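Local coordinates for racemase (Pseudovibrio sp. JE062, PDB 3MKC), which is an enolase-superfamily protein of the mandelate racemase/muconate lactonizing enzyme type, pairing an N-terminal domain with a TIM-barrel-like C-terminal domain, at residues G123-A126 / Y127-L130; A93-W96 / Q97-G101; A272-W275 / I276-K280; T63-K66 / W67-N70. All coordinates share one frame; numbering follows the deposited sequence.

Contact 1: residues G123-A126 / Y127-L130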
ATOM      1  N   GLY A 123      22.728   4.128  -9.346  1.00 19.79           N
ATOM      2  CA  GLY A 123      22.592   3.090 -10.347  1.00 20.66           C
ATOM      3  C   GLY A 123      22.285   1.736  -9.738  1.00 21.63           C
ATOM      4  O   GLY A 123      22.813   0.717 -10.178  1.00 19.92           O
ATOM      5  N   VAL A 124      21.435   1.723  -8.713  1.00 20.71           N
ATOM      6  CA  VAL A 124      21.057   0.472  -8.064  1.00 21.14           C
ATOM      7  C   VAL A 124      19.558   0.467  -7.803  1.00 19.42           C
ATOM      8  O   VAL A 124      18.967   1.508  -7.516  1.00 19.23           O
ATOM      9  CB  VAL A 124      21.798   0.274  -6.722  1.00 21.40           C
ATOM     10  CG1 VAL A 124      23.295   0.334  -6.947  1.00 22.07           C
ATOM     11  CG2 VAL A 124      21.370   1.333  -5.714  1.00 22.94           C
ATOM     12  N   PRO A 125      18.918  -0.707  -7.916  1.00 19.45           N
ATOM     13  CA  PRO A 125      17.475  -0.818  -7.683  1.00 18.47           C
ATOM     14  C   PRO A 125      17.133  -0.467  -6.242  1.00 17.57           C
ATOM     15  O   PRO A 125      17.953  -0.645  -5.343  1.00 17.26           O
ATOM     16  CB  PRO A 125      17.178  -2.279  -8.014  1.00 19.95           C
ATOM     17  CG  PRO A 125      18.477  -2.967  -7.720  1.00 23.31           C
ATOM     18  CD  PRO A 125      19.496  -2.012  -8.278  1.00 19.96           C
ATOM     19  N   ALA A 126      15.920   0.025  -6.035  1.00 17.22           N
ATOM     20  CA  ALA A 126      15.476   0.419  -4.705  1.00 17.99           C
ATOM     21  C   ALA A 126      15.597  -0.679  -3.649  1.00 18.30           C
ATOM     22  O   ALA A 126      16.047  -0.417  -2.538  1.00 18.20           O
ATOM     23  CB  ALA A 126      14.041   0.927  -4.769  1.00 17.95           C
ATOM     24  N   TYR A 127      15.201  -1.905  -3.984  1.00 16.51           N
ATOM     25  CA  TYR A 127      15.260  -2.984  -3.005  1.00 16.66           C
ATOM     26  C   TYR A 127      16.665  -3.243  -2.458  1.00 16.42           C
ATOM     27  O   TYR A 127      16.818  -3.769  -1.350  1.00 16.22           O
ATOM     28  CB  TYR A 127      14.641  -4.268  -3.587  1.00 17.20           C
ATOM     29  CG  TYR A 127      15.532  -5.059  -4.517  1.00 17.00           C
ATOM     30  CD1 TYR A 127      16.488  -5.931  -4.012  1.00 18.20           C
ATOM     31  CD2 TYR A 127      15.427  -4.927  -5.903  1.00 18.75           C
ATOM     32  CE1 TYR A 127      17.321  -6.654  -4.849  1.00 17.01           C
ATOM     33  CE2 TYR A 127      16.258  -5.649  -6.756  1.00 17.20           C
ATOM     34  CZ  TYR A 127      17.202  -6.511  -6.218  1.00 19.22           C
ATOM     35  OH  TYR A 127      18.022  -7.241  -7.044  1.00 18.67           O
ATOM     36  N   GLN A 128      17.699  -2.862  -3.205  1.00 15.04           N
ATOM     37  CA  GLN A 128      19.056  -3.071  -2.717  1.00 16.78           C
ATOM     38  C   GLN A 128      19.401  -2.013  -1.676  1.00 16.64           C
ATOM     39  O   GLN A 128      20.150  -2.282  -0.744  1.00 19.67           O
ATOM     40  CB  GLN A 128      20.063  -3.051  -3.866  1.00 18.27           C
ATOM     41  CG  GLN A 128      19.821  -4.170  -4.864  1.00 20.05           C
ATOM     42  CD  GLN A 128      20.979  -4.378  -5.816  1.00 22.44           C
ATOM     43  OE1 GLN A 128      21.652  -3.430  -6.210  1.00 20.60           O
ATOM     44  NE2 GLN A 128      21.205  -5.628  -6.205  1.00 21.94           N
ATOM     45  N   LEU A 129      18.841  -0.816  -1.829  1.00 17.77           N
ATOM     46  CA  LEU A 129      19.077   0.245  -0.854  1.00 19.04           C
ATOM     47  C   LEU A 129      18.363  -0.148   0.442  1.00 19.71           C
ATOM     48  O   LEU A 129      18.749   0.283   1.525  1.00 21.76           O
ATOM     49  CB  LEU A 129      18.532   1.589  -1.356  1.00 20.14           C
ATOM     50  CG  LEU A 129      19.183   2.181  -2.612  1.00 21.64           C
ATOM     51  CD1 LEU A 129      18.546   3.538  -2.926  1.00 20.89           C
ATOM     52  CD2 LEU A 129      20.682   2.334  -2.398  1.00 21.68           C
ATOM     53  N   LEU A 130      17.322  -0.968   0.325  1.00 18.22           N
ATOM     54  CA  LEU A 130      16.582  -1.426   1.504  1.00 18.00           C
ATOM     55  C   LEU A 130      17.199  -2.679   2.130  1.00 18.56           C
ATOM     56  O   LEU A 130      16.649  -3.229   3.084  1.00 18.86           O
ATOM     57  CB  LEU A 130      15.117  -1.692   1.156  1.00 16.02           C
ATOM     58  CG  LEU A 130      14.222  -0.459   0.996  1.00 17.91           C
ATOM     59  CD1 LEU A 130      12.979  -0.809   0.199  1.00 17.10           C
ATOM     60  CD2 LEU A 130      13.858   0.082   2.369  1.00 15.96           C
TER
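V124 begins the contact, meeting both L129 and Q128 across a tight turn that leads into the short helix 126-129. Its CG2 branch packs against L129 CD2 at 3.5 Å, the two side chains crossing at about a right angle; chi1 of -56° sets CG2 between the backbone N and the carbonyl carbon, which aims this methyl at the leucine. V124 CB also lies 3.7 Å from Q128 OE1. P125 is next, and its ring is touched on two fronts. P125 CG rests 3.6 Å from Y127 CE2, while P125 CD lies 3.3 Å from Q128 OE1, where the glutamine chain crosses the pyrrolidine at a slant. Q128 CG, in turn, sits over one face of the Y127 ring, near its rim, so proline, tyrosine and glutamine form one small cluster. P125 O takes the amide of Q128 (N to O 3.1 Å). A126 contributes mainly its backbone: A126 O receives L130 N at 3.2 Å, and L129 N in a weaker, bent bond. Beyond the turn, Y127 N donates to H327 ND1 in a hydrogen bond, and V124 and A126 are bonded through their backbones to G373. Contacts of A126, Y127 and L130 with helix 319-331 tie this turn to the C-terminal domain. The chemistry is thus divided: two successive carbonyls, P125 O and A126 O, hold the first turn by accepting amides three and four residues on, while V124 and P125 cover its flank with carbon.

Contact 2: residues A93-W96 / Q97-G101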
ATOM      1  N   ALA A  93      10.248  18.507  11.942  1.00 13.12           N
ATOM      2  CA  ALA A  93       9.889  19.891  11.634  1.00 13.11           C
ATOM      3  C   ALA A  93       8.418  20.146  11.340  1.00 13.69           C
ATOM      4  O   ALA A  93       8.003  21.298  11.209  1.00 17.15           O
ATOM      5  CB  ALA A  93      10.739  20.385  10.460  1.00 11.87           C
ATOM      6  N   THR A  94       7.622  19.087  11.262  1.00 15.78           N
ATOM      7  CA  THR A  94       6.209  19.233  10.942  1.00 14.68           C
ATOM      8  C   THR A  94       5.272  18.641  11.998  1.00 14.78           C
ATOM      9  O   THR A  94       4.088  18.459  11.737  1.00 16.63           O
ATOM     10  CB  THR A  94       5.906  18.541   9.611  1.00 15.10           C
ATOM     11  OG1 THR A  94       6.278  17.160   9.719  1.00 14.39           O
ATOM     12  CG2 THR A  94       6.706  19.184   8.468  1.00 15.99           C
ATOM     13  N   GLN A  95       5.795  18.347  13.181  1.00 13.92           N
ATOM     14  CA  GLN A  95       4.985  17.757  14.240  1.00 15.39           C
ATOM     15  C   GLN A  95       3.686  18.484  14.570  1.00 14.27           C
ATOM     16  O   GLN A  95       2.694  17.846  14.939  1.00 14.38           O
ATOM     17  CB  GLN A  95       5.796  17.639  15.525  1.00 16.70           C
ATOM     18  CG  GLN A  95       6.951  16.676  15.460  1.00 19.30           C
ATOM     19  CD  GLN A  95       7.703  16.637  16.765  1.00 19.73           C
ATOM     20  OE1 GLN A  95       7.181  16.175  17.779  1.00 20.53           O
ATOM     21  NE2 GLN A  95       8.933  17.137  16.754  1.00 19.88           N
ATOM     22  N   TRP A  96       3.678  19.811  14.452  1.00 13.21           N
ATOM     23  CA  TRP A  96       2.471  20.545  14.800  1.00 13.30           C
ATOM     24  C   TRP A  96       1.242  20.124  14.003  1.00 13.22           C
ATOM     25  O   TRP A  96       0.132  20.139  14.532  1.00 13.17           O
ATOM     26  CB  TRP A  96       2.673  22.063  14.664  1.00 15.13           C
ATOM     27  CG  TRP A  96       1.656  22.826  15.469  1.00 16.32           C
ATOM     28  CD1 TRP A  96       0.543  23.470  15.000  1.00 16.60           C
ATOM     29  CD2 TRP A  96       1.616  22.950  16.898  1.00 16.26           C
ATOM     30  NE1 TRP A  96      -0.189  23.983  16.050  1.00 17.28           N
ATOM     31  CE2 TRP A  96       0.448  23.676  17.225  1.00 17.89           C
ATOM     32  CE3 TRP A  96       2.451  22.513  17.933  1.00 18.67           C
ATOM     33  CZ2 TRP A  96       0.093  23.974  18.546  1.00 18.54           C
ATOM     34  CZ3 TRP A  96       2.098  22.807  19.252  1.00 18.01           C
ATOM     35  CH2 TRP A  96       0.928  23.530  19.544  1.00 19.90           C
ATOM     36  N   GLN A  97       1.428  19.739  12.744  1.00 12.87           N
ATOM     37  CA  GLN A  97       0.282  19.324  11.934  1.00 13.20           C
ATOM     38  C   GLN A  97       0.515  18.125  11.022  1.00 13.30           C
ATOM     39  O   GLN A  97      -0.320  17.834  10.175  1.00 15.74           O
ATOM     40  CB  GLN A  97      -0.229  20.499  11.084  1.00 13.45           C
ATOM     41  CG  GLN A  97       0.803  21.123  10.145  1.00 13.77           C
ATOM     42  CD  GLN A  97       0.250  22.328   9.380  1.00 15.52           C
ATOM     43  OE1 GLN A  97      -0.737  22.932   9.792  1.00 16.82           O
ATOM     44  NE2 GLN A  97       0.901  22.686   8.275  1.00 13.78           N
ATOM     45  N   GLY A  98       1.630  17.424  11.193  1.00 15.12           N
ATOM     46  CA  GLY A  98       1.888  16.290  10.322  1.00 15.46           C
ATOM     47  C   GLY A  98       2.296  14.979  10.966  1.00 14.79           C
ATOM     48  O   GLY A  98       2.725  14.065  10.265  1.00 16.10           O
HETATM   49  N   MSE A  99       2.148  14.858  12.281  1.00 13.28           N
HETATM   50  CA  MSE A  99       2.541  13.620  12.955  1.00 12.50           C
HETATM   51  C   MSE A  99       1.658  12.441  12.609  1.00 10.46           C
HETATM   52  O   MSE A  99       2.083  11.296  12.714  1.00 11.12           O
HETATM   53  CB  MSE A  99       2.530  13.794  14.468  1.00 13.68           C
HETATM   54  CG  MSE A  99       3.757  14.488  15.006  1.00 19.44           C
HETATM   55 SE   MSE A  99       3.841  14.346  16.902  1.00 25.35          SE
HETATM   56  CE  MSE A  99       2.290  15.386  17.298  1.00 17.05           C
ATOM     57  N   ARG A 100       0.418  12.731  12.234  1.00 11.57           N
ATOM     58  CA  ARG A 100      -0.540  11.697  11.866  1.00 10.39           C
ATOM     59  C   ARG A 100      -1.440  12.277  10.783  1.00 11.63           C
ATOM     60  O   ARG A 100      -1.364  13.467  10.472  1.00 12.23           O
ATOM     61  CB  ARG A 100      -1.411  11.307  13.066  1.00 10.47           C
ATOM     62  CG  ARG A 100      -0.646  10.863  14.320  1.00 10.68           C
ATOM     63  CD  ARG A 100      -0.012   9.492  14.172  1.00  9.47           C
ATOM     64  NE  ARG A 100       0.477   9.000  15.460  1.00  9.17           N
ATOM     65  CZ  ARG A 100       1.629   9.355  16.022  1.00 10.47           C
ATOM     66  NH1 ARG A 100       2.455  10.200  15.411  1.00 10.87           N
ATOM     67  NH2 ARG A 100       1.933   8.895  17.230  1.00 11.27           N
ATOM     68  N   GLY A 101      -2.288  11.437  10.203  1.00 12.58           N
ATOM     69  CA  GLY A 101      -3.213  11.921   9.193  1.00 11.27           C
ATOM     70  C   GLY A 101      -2.648  12.410   7.871  1.00 11.40           C
ATOM     71  O   GLY A 101      -1.606  11.945   7.410  1.00 11.99           O
TER
HETATM   72  O   HOH W   1       5.070  14.775   8.883  1.00 19.84           O
HETATM   73  O   HOH W   2       0.250  16.623  14.190  1.00 14.33           O
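M99, present as selenomethionine, folds back over Q95 one turn earlier, and its side chain traces the contact. M99 CB begins at the margin, 4.1 Å from Q95 O. M99 CG moves in, 3.5 Å from Q95 O and 3.8 Å from Q95 CB, so it lies against the root of the glutamine. M99 SE runs on obliquely past the glutamine chain and comes within 3.9 Å of Q95 OE1. There the chain bends (chi3 -66°), turning the terminal M99 CE back to 3.4 Å from Q95 O. The selenomethionine therefore curls round the Q95 carbonyl, touching it at both CG and CE. That carbonyl is also reached by water: one molecule donates to Q95 O and accepts from M99 N, bridging backbone groups that make no direct bond to each other. A second water donates to both T94 OG1 and G98 O, tying a side chain to the backbone. T94 O grips the turn itself, accepting Q97 N at 3.1 Å and, in a weak bond with a poor angle at the hydrogen, G98 N at 2.7 Å. The polar ends have other partners: T94 OG1 is bonded to M90 O, and Q95 NE2 to D92 O. R100 turns its guanidinium back on its own backbone neighbour, NH1 donating in the guanidinium plane to M99 O. In the fold, this short helical turn follows helix 83-93 directly and precedes helix 102-122. T94 and Q97 pack on Y58 of helix 52-59, whereas R100 reaches T268 and F270 at the start of helix 268-277 in the C-terminal domain.

Contact 3: residues A272-W275 / I276-K280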
ATOM      1  N   ALA A 272       0.938   1.685  14.303  1.00  8.35           N
ATOM      2  CA  ALA A 272       1.139   0.271  14.010  1.00  9.02           C
ATOM      3  C   ALA A 272       1.456  -0.520  15.282  1.00  9.97           C
ATOM      4  O   ALA A 272       0.947  -1.616  15.477  1.00 10.55           O
ATOM      5  CB  ALA A 272       2.265   0.088  12.990  1.00  8.65           C
ATOM      6  N   GLU A 273       2.300   0.037  16.143  1.00  8.19           N
ATOM      7  CA  GLU A 273       2.658  -0.654  17.372  1.00 10.76           C
ATOM      8  C   GLU A 273       1.416  -0.902  18.222  1.00 10.26           C
ATOM      9  O   GLU A 273       1.279  -1.966  18.820  1.00 11.13           O
ATOM     10  CB  GLU A 273       3.684   0.164  18.166  1.00 13.27           C
ATOM     11  CG  GLU A 273       4.137  -0.489  19.467  1.00 19.48           C
ATOM     12  CD  GLU A 273       3.163  -0.258  20.612  1.00 26.48           C
ATOM     13  OE1 GLU A 273       2.696   0.892  20.767  1.00 29.07           O
ATOM     14  OE2 GLU A 273       2.871  -1.217  21.364  1.00 30.42           O
ATOM     15  N   GLU A 274       0.509   0.073  18.268  1.00 11.05           N
ATOM     16  CA  GLU A 274      -0.705  -0.085  19.063  1.00 10.95           C
ATOM     17  C   GLU A 274      -1.580  -1.182  18.444  1.00 11.65           C
ATOM     18  O   GLU A 274      -2.225  -1.951  19.155  1.00 12.24           O
ATOM     19  CB  GLU A 274      -1.466   1.249  19.148  1.00 14.60           C
ATOM     20  CG  GLU A 274      -2.732   1.188  19.984  1.00 21.84           C
ATOM     21  CD  GLU A 274      -3.432   2.532  20.119  1.00 26.67           C
ATOM     22  OE1 GLU A 274      -3.310   3.374  19.201  1.00 29.16           O
ATOM     23  OE2 GLU A 274      -4.126   2.738  21.141  1.00 27.39           O
ATOM     24  N   TRP A 275      -1.607  -1.259  17.118  1.00 10.24           N
ATOM     25  CA  TRP A 275      -2.389  -2.316  16.483  1.00  8.54           C
ATOM     26  C   TRP A 275      -1.819  -3.673  16.873  1.00  7.62           C
ATOM     27  O   TRP A 275      -2.553  -4.633  17.075  1.00 10.01           O
ATOM     28  CB  TRP A 275      -2.353  -2.193  14.966  1.00  8.98           C
ATOM     29  CG  TRP A 275      -3.373  -1.255  14.431  1.00  7.37           C
ATOM     30  CD1 TRP A 275      -3.194   0.060  14.121  1.00  8.64           C
ATOM     31  CD2 TRP A 275      -4.741  -1.559  14.135  1.00  7.21           C
ATOM     32  NE1 TRP A 275      -4.367   0.595  13.643  1.00  8.95           N
ATOM     33  CE2 TRP A 275      -5.333  -0.378  13.642  1.00  7.91           C
ATOM     34  CE3 TRP A 275      -5.526  -2.717  14.240  1.00  8.78           C
ATOM     35  CZ2 TRP A 275      -6.676  -0.318  13.250  1.00  9.52           C
ATOM     36  CZ3 TRP A 275      -6.868  -2.658  13.853  1.00  8.13           C
ATOM     37  CH2 TRP A 275      -7.426  -1.465  13.364  1.00  7.99           C
ATOM     38  N   ILE A 276      -0.500  -3.756  16.973  1.00  7.94           N
ATOM     39  CA  ILE A 276       0.129  -5.020  17.334  1.00  7.90           C
ATOM     40  C   ILE A 276      -0.156  -5.445  18.776  1.00  8.11           C
ATOM     41  O   ILE A 276      -0.655  -6.543  19.023  1.00 10.96           O
ATOM     42  CB  ILE A 276       1.664  -4.961  17.158  1.00  7.71           C
ATOM     43  CG1 ILE A 276       2.021  -4.923  15.671  1.00  8.60           C
ATOM     44  CG2 ILE A 276       2.320  -6.165  17.831  1.00  9.13           C
ATOM     45  CD1 ILE A 276       3.507  -4.733  15.420  1.00  9.55           C
ATOM     46  N   THR A 277       0.160  -4.571  19.725  1.00 11.94           N
ATOM     47  CA  THR A 277      -0.018  -4.915  21.135  1.00 13.38           C
ATOM     48  C   THR A 277      -1.435  -4.834  21.686  1.00 13.06           C
ATOM     49  O   THR A 277      -1.828  -5.673  22.492  1.00 15.71           O
ATOM     50  CB  THR A 277       0.893  -4.053  22.032  1.00 18.37           C
ATOM     51  OG1 THR A 277       0.493  -2.682  21.940  1.00 22.24           O
ATOM     52  CG2 THR A 277       2.342  -4.181  21.594  1.00 17.50           C
ATOM     53  N   LYS A 278      -2.204  -3.834  21.267  1.00 12.67           N
ATOM     54  CA  LYS A 278      -3.569  -3.684  21.769  1.00 11.75           C
ATOM     55  C   LYS A 278      -4.574  -4.385  20.865  1.00 12.06           C
ATOM     56  O   LYS A 278      -5.519  -5.021  21.340  1.00 12.35           O
ATOM     57  CB  LYS A 278      -3.944  -2.202  21.885  1.00 14.19           C
ATOM     58  CG  LYS A 278      -5.272  -1.969  22.596  1.00 17.92           C
ATOM     59  CD  LYS A 278      -5.766  -0.536  22.424  1.00 22.84           C
ATOM     60  CE  LYS A 278      -5.975   0.155  23.762  1.00 28.75           C
ATOM     61  NZ  LYS A 278      -4.685   0.485  24.440  1.00 30.61           N
ATOM     62  N   GLY A 279      -4.368  -4.258  19.558  1.00 11.87           N
ATOM     63  CA  GLY A 279      -5.265  -4.895  18.614  1.00 10.53           C
ATOM     64  C   GLY A 279      -4.984  -6.379  18.499  1.00  9.70           C
ATOM     65  O   GLY A 279      -5.866  -7.151  18.135  1.00 12.31           O
ATOM     66  N   LYS A 280      -3.752  -6.780  18.809  1.00  9.90           N
ATOM     67  CA  LYS A 280      -3.370  -8.187  18.741  1.00 10.80           C
ATOM     68  C   LYS A 280      -3.556  -8.764  17.338  1.00 10.54           C
ATOM     69  O   LYS A 280      -3.618  -9.990  17.169  1.00 12.31           O
ATOM     70  CB  LYS A 280      -4.214  -9.003  19.723  1.00 12.81           C
ATOM     71  CG  LYS A 280      -4.016  -8.641  21.179  1.00 16.09           C
ATOM     72  CD  LYS A 280      -4.826  -9.585  22.062  1.00 19.24           C
ATOM     73  CE  LYS A 280      -4.446  -9.462  23.533  1.00 24.30           C
ATOM     74  NZ  LYS A 280      -5.019 -10.599  24.335  1.00 24.17           N
TER
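Helix 268-277, the helical limb of the beta-alpha-beta unit formed with strands 261-262 and 283-284, carries E273 and T277 one turn apart near its C-terminal end, their side chains crossing at a slant. T277 OG1 donates to E273 OE2 at 2.9 Å, meeting the carboxylate from above its plane rather than within it. The glutamate can reach because its chain bends at chi2 (-82°), which swings the carboxylate along the helix surface. The same residues are joined through the backbone, T277 N to E273 O at 3.0 Å and nearly straight. One step round, E274 and K278 run alongside each other and point the same way. E274 OE2 and K278 NZ are 4.0 Å apart, beyond a salt bridge, though their opposite charges probably still attract. E274 O accepts two amides, K278 N at 2.8 Å and G279 N at 3.2 Å, and K280 then takes a positive phi. K280 NZ reaches across to E254 in a salt bridge. W275 packs inward on L284 of strand 283-284 and meets H243 and H249 edge-to-face; the neighbouring helices are 293-306, touched by A272 and I276, and 246-255, where E274 and K278 touch L246.

Contact 4: residues T63-K66 / W67-N70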
ATOM      1  N   THR A  63       6.279  28.222   6.421  1.00 21.78           N
ATOM      2  CA  THR A  63       6.877  27.840   7.692  1.00 21.93           C
ATOM      3  C   THR A  63       6.597  28.896   8.762  1.00 23.00           C
ATOM      4  O   THR A  63       6.765  30.089   8.520  1.00 23.67           O
ATOM      5  CB  THR A  63       8.391  27.667   7.517  1.00 22.81           C
ATOM      6  OG1 THR A  63       8.632  26.556   6.646  1.00 22.56           O
ATOM      7  CG2 THR A  63       9.077  27.433   8.852  1.00 22.72           C
ATOM      8  N   GLU A  64       6.171  28.454   9.944  1.00 21.60           N
ATOM      9  CA  GLU A  64       5.860  29.381  11.030  1.00 22.48           C
ATOM     10  C   GLU A  64       6.768  29.242  12.245  1.00 22.64           C
ATOM     11  O   GLU A  64       7.284  30.232  12.763  1.00 22.47           O
ATOM     12  CB  GLU A  64       4.408  29.201  11.458  1.00 23.12           C
ATOM     13  CG  GLU A  64       3.416  29.573  10.376  1.00 25.13           C
ATOM     14  CD  GLU A  64       1.988  29.475  10.848  1.00 26.07           C
ATOM     15  OE1 GLU A  64       1.706  29.943  11.971  1.00 28.27           O
ATOM     16  OE2 GLU A  64       1.145  28.944  10.097  1.00 26.21           O
ATOM     17  N   HIS A  65       6.951  28.015  12.719  1.00 21.87           N
ATOM     18  CA  HIS A  65       7.811  27.794  13.866  1.00 20.54           C
ATOM     19  C   HIS A  65       8.497  26.448  13.785  1.00 21.04           C
ATOM     20  O   HIS A  65       8.335  25.721  12.804  1.00 20.51           O
ATOM     21  CB  HIS A  65       7.024  27.951  15.179  1.00 21.73           C
ATOM     22  CG  HIS A  65       5.826  27.060  15.297  1.00 21.35           C
ATOM     23  ND1 HIS A  65       5.920  25.718  15.603  1.00 19.20           N
ATOM     24  CD2 HIS A  65       4.503  27.325  15.178  1.00 21.10           C
ATOM     25  CE1 HIS A  65       4.708  25.198  15.670  1.00 20.20           C
ATOM     26  NE2 HIS A  65       3.829  26.151  15.416  1.00 20.30           N
ATOM     27  N   LYS A  66       9.261  26.121  14.818  1.00 20.00           N
ATOM     28  CA  LYS A  66      10.024  24.885  14.852  1.00 21.23           C
ATOM     29  C   LYS A  66       9.270  23.631  14.446  1.00 20.57           C
ATOM     30  O   LYS A  66       9.815  22.775  13.753  1.00 19.38           O
ATOM     31  CB  LYS A  66      10.631  24.667  16.240  1.00 23.08           C
ATOM     32  CG  LYS A  66      11.500  23.420  16.309  1.00 25.80           C
ATOM     33  CD  LYS A  66      12.141  23.235  17.664  1.00 26.89           C
ATOM     34  CE  LYS A  66      12.988  21.974  17.683  1.00 27.35           C
ATOM     35  NZ  LYS A  66      13.620  21.768  19.005  1.00 32.06           N
ATOM     36  N   TRP A  67       8.021  23.524  14.876  1.00 19.96           N
ATOM     37  CA  TRP A  67       7.225  22.338  14.579  1.00 19.34           C
ATOM     38  C   TRP A  67       6.198  22.511  13.465  1.00 18.37           C
ATOM     39  O   TRP A  67       5.456  21.577  13.158  1.00 15.56           O
ATOM     40  CB  TRP A  67       6.537  21.865  15.857  1.00 20.45           C
ATOM     41  CG  TRP A  67       7.521  21.534  16.948  1.00 23.07           C
ATOM     42  CD1 TRP A  67       8.355  20.453  16.999  1.00 23.09           C
ATOM     43  CD2 TRP A  67       7.813  22.320  18.113  1.00 21.98           C
ATOM     44  NE1 TRP A  67       9.148  20.519  18.120  1.00 24.15           N
ATOM     45  CE2 TRP A  67       8.837  21.653  18.821  1.00 22.50           C
ATOM     46  CE3 TRP A  67       7.310  23.520  18.626  1.00 25.19           C
ATOM     47  CZ2 TRP A  67       9.369  22.148  20.016  1.00 23.88           C
ATOM     48  CZ3 TRP A  67       7.838  24.014  19.816  1.00 25.96           C
ATOM     49  CH2 TRP A  67       8.858  23.326  20.497  1.00 25.21           C
ATOM     50  N   LEU A  68       6.158  23.699  12.861  1.00 17.23           N
ATOM     51  CA  LEU A  68       5.221  23.975  11.774  1.00 16.87           C
ATOM     52  C   LEU A  68       6.028  24.486  10.586  1.00 18.12           C
ATOM     53  O   LEU A  68       6.072  25.679  10.299  1.00 17.98           O
ATOM     54  CB  LEU A  68       4.180  25.016  12.215  1.00 19.01           C
ATOM     55  CG  LEU A  68       3.042  25.375  11.252  1.00 22.75           C
ATOM     56  CD1 LEU A  68       2.414  24.123  10.702  1.00 23.81           C
ATOM     57  CD2 LEU A  68       1.996  26.215  11.987  1.00 23.68           C
ATOM     58  N   THR A  69       6.659  23.546   9.897  1.00 18.17           N
ATOM     59  CA  THR A  69       7.510  23.847   8.764  1.00 18.19           C
ATOM     60  C   THR A  69       6.935  23.280   7.473  1.00 17.11           C
ATOM     61  O   THR A  69       6.168  22.318   7.496  1.00 15.41           O
ATOM     62  CB  THR A  69       8.891  23.224   9.000  1.00 18.11           C
ATOM     63  OG1 THR A  69       9.323  23.535  10.331  1.00 17.96           O
ATOM     64  CG2 THR A  69       9.907  23.747   7.999  1.00 21.18           C
ATOM     65  N   ASN A  70       7.287  23.888   6.346  1.00 16.72           N
ATOM     66  CA  ASN A  70       6.833  23.371   5.069  1.00 15.78           C
ATOM     67  C   ASN A  70       7.542  22.012   4.973  1.00 16.34           C
ATOM     68  O   ASN A  70       8.720  21.905   5.312  1.00 17.43           O
ATOM     69  CB  ASN A  70       7.271  24.299   3.931  1.00 16.81           C
ATOM     70  CG  ASN A  70       6.935  23.736   2.573  1.00 17.08           C
ATOM     71  OD1 ASN A  70       7.618  22.841   2.077  1.00 20.23           O
ATOM     72  ND2 ASN A  70       5.861  24.241   1.968  1.00 17.58           N
TER
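This is a hairpin-like reversal, a type I beta turn from H65 to L68 in the loop between helices 52-59 and 83-93. L68 N donates to H65 O at 3.0 Å to close the turn. L68 O receives E64 N at 2.8 Å, almost straight, and H65 N in a long, weak bond; E64 and H65 both facing L68 fits a classic beta bulge. The H65 ring folds back over the turn, chi1 of 56° setting it between its own N and carbonyl carbon. One ring face takes L68 CB in a CH-pi contact, 3.5 Å from the centroid, while H65 ND1 accepts W67 N at 3.1 Å from a position tilted out of the ring plane. The extended K66 chain crosses W67, its CG 4.1 Å above the centre of the five-membered ring. At the open end T63 OG1 accepts N70 N at 3.0 Å and is also bonded to E73 OE1, while N70 OD1 bonds to T72 OG1. The turn lies against helix 95-98: H65 meets W96 edge-to-face, W67 joins W96 by a backbone hydrogen bond, L68 touches W96 and Q97, and T69 OG1 is bonded to A93 O at the end of helix 83-93.

In the fold
Along the chain the order is contact 4, contact 2, contact 1, contact 3, each complete before the next begins. The first three belong to the N-terminal domain, contact 3 to the barrel-like C-terminal domain. Contacts 2 and 4 are neighbours, with centres 10 Å apart, and touch directly, for example through T94 CG2 and T69 O at 3.3 Å. Contact 1 stands off, its centre 28 Å from that of contact 2 and 32 Å from that of contact 4, linked to contact 2 by helix 102-122. Contacts 2 and 3 stay about 7 Å apart at nearest atoms, without touching. The domains nevertheless meet at two places: contact 1 packs on helix 319-331, and R100 of contact 2 on helix 268-277, which carries contact 3.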